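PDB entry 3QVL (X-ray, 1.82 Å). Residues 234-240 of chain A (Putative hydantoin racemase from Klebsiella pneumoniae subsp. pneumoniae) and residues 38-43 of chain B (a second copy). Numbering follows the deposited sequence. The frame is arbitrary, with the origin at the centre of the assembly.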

# COMPACT_ATOMS: atom_id res chain seq x y z
N ALA A 234 18.56 -34.68 -5.04
CA ALA A 234 18.44 -35.46 -6.26
C ALA A 234 17.19 -35.08 -7.04
O ALA A 234 16.07 -35.18 -6.53
CB ALA A 234 18.43 -36.94 -5.94
N LEU A 235 17.39 -34.63 -8.28
CA LEU A 235 16.29 -34.32 -9.18
C LEU A 235 15.98 -35.54 -10.04
O LEU A 235 16.90 -36.18 -10.56
CB LEU A 235 16.63 -33.10 -10.05
CG LEU A 235 17.08 -31.82 -9.33
CD1 LEU A 235 17.55 -30.77 -10.32
CD2 LEU A 235 15.98 -31.26 -8.43
N SER A 236 14.70 -35.87 -10.17
CA SER A 236 14.29 -37.09 -10.87
C SER A 236 13.67 -36.82 -12.24
O SER A 236 13.18 -35.72 -12.51
CB SER A 236 13.32 -37.90 -10.00
OG SER A 236 12.17 -37.15 -9.67
N GLY A 237 13.72 -37.84 -13.10
CA GLY A 237 13.10 -37.79 -14.42
C GLY A 237 13.63 -36.70 -15.33
O GLY A 237 14.84 -36.54 -15.49
N GLN A 238 12.70 -35.94 -15.91
CA GLN A 238 13.02 -34.87 -16.86
C GLN A 238 13.86 -33.73 -16.27
O GLN A 238 14.46 -32.94 -17.00
CB GLN A 238 11.72 -34.31 -17.47
CG GLN A 238 10.84 -33.55 -16.48
CD GLN A 238 9.41 -33.38 -16.95
OE1 GLN A 238 9.00 -32.29 -17.35
NE2 GLN A 238 8.64 -34.47 -16.91
N PHE A 239 13.91 -33.65 -14.94
CA PHE A 239 14.56 -32.54 -14.24
C PHE A 239 16.00 -32.84 -13.80
O PHE A 239 16.70 -31.95 -13.32
CB PHE A 239 13.74 -32.12 -13.02
CG PHE A 239 12.30 -31.81 -13.32
CD1 PHE A 239 11.95 -30.64 -13.98
CD2 PHE A 239 11.29 -32.69 -12.94
CE1 PHE A 239 10.61 -30.35 -14.26
CE2 PHE A 239 9.96 -32.41 -13.21
CZ PHE A 239 9.62 -31.24 -13.87
N GLN A 240 16.45 -34.09 -13.98
CA GLN A 240 17.75 -34.54 -13.47
C GLN A 240 18.98 -33.81 -14.03
O GLN A 240 20.05 -33.86 -13.44
CB GLN A 240 17.90 -36.06 -13.61
CG GLN A 240 17.92 -36.60 -15.04
CD GLN A 240 17.82 -38.11 -15.10
OE1 GLN A 240 16.88 -38.66 -15.67
NE2 GLN A 240 18.80 -38.80 -14.51
N PRO B 38 4.15 -35.84 -7.87
CA PRO B 38 4.67 -35.96 -9.24
C PRO B 38 5.59 -37.17 -9.41
O PRO B 38 6.28 -37.56 -8.46
CB PRO B 38 5.47 -34.67 -9.43
CG PRO B 38 4.97 -33.74 -8.37
CD PRO B 38 4.64 -34.62 -7.22
N ARG B 39 5.60 -37.74 -10.61
CA ARG B 39 6.48 -38.86 -10.94
C ARG B 39 7.93 -38.40 -11.05
O ARG B 39 8.85 -39.17 -10.77
CB ARG B 39 6.04 -39.51 -12.26
N ALA B 40 8.11 -37.15 -11.45
CA ALA B 40 9.44 -36.55 -11.57
C ALA B 40 9.47 -35.18 -10.89
O ALA B 40 8.51 -34.41 -11.00
CB ALA B 40 9.83 -36.42 -13.03
N GLY B 41 10.56 -34.89 -10.20
CA GLY B 41 10.73 -33.60 -9.56
C GLY B 41 11.74 -33.56 -8.43
O GLY B 41 12.83 -34.11 -8.53
N VAL B 42 11.34 -32.90 -7.34
CA VAL B 42 12.23 -32.61 -6.22
C VAL B 42 11.65 -33.19 -4.92
O VAL B 42 10.44 -33.08 -4.69
CB VAL B 42 12.48 -31.07 -6.14
CG1 VAL B 42 11.22 -30.30 -5.73
CG2 VAL B 42 13.64 -30.75 -5.23
N PRO B 43 12.49 -33.83 -4.09
CA PRO B 43 12.03 -34.45 -2.83
C PRO B 43 11.44 -33.47 -1.82
O PRO B 43 10.55 -33.84 -1.05
CB PRO B 43 13.30 -35.10 -2.27
CG PRO B 43 14.15 -35.34 -3.47
CD PRO B 43 13.91 -34.15 -4.35
O HOH W 1 12.48 -36.97 -6.91

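The contact buries 340 Å² in total, nearly half of it on B:Ala40 and B:Gly41, which have 65 and 58 Å² covered by the other stretch, and A:Ser236, with 39 Å². The two backbones run antiparallel: A:Leu235 CA lies 5.3 Å from B:Val42 CA, and A:Gly237 CA lies 4.8 Å from B:Ala40 CA. Neither segment is a regular strand here, and both hydrogen bonds across the contact join A:Ser236 to B:Gly41.

A:Ser236 binds both polar backbone atoms of B:Gly41, using its own backbone N and side-chain OG. A:Ser236 N donates to B:Gly41 O at 3.0 Å with an N-H...O angle of 165°, and B:Gly41 N donates to A:Ser236 OG at 2.8 Å and 161°. Both angles are close to linear. The serine chi1 of 59° (p) places the hydroxyl where the side chain, rather than the backbone carbonyl, accepts the second bond. Water 1 sits 2.8 Å from A:Ser236 OG and makes a weak bond to B:Gly41 O at 3.3 Å, bridging the same pair. The carbonyl also receives a CA-H...O contact, with A:Leu235 CA 3.5 Å from B:Gly41 O and an angle at H of 145°. B:Gly41 has phi/psi of 159/-135, where a CB would jam against the preceding carbonyl oxygen.

B:Ala40 points its CB toward chain A, 3.8 Å from A:Gly237 CA and 4.0 Å from A:Phe239 CD2. An ideal CB on A:Gly237 would fall 2.5 Å from B:Ala40 CB, a clash, and the positive phi of 60° independently favours glycine. The A:Phe239 ring presents its edge to B:Ala40 O, with CE2 3.3 Å from that oxygen, an arrangement that suits the slightly positive ring hydrogens. Farther along, A:Leu235 CD2 meets B:Val42 CG2 at 4.0 Å, a purely apolar contact.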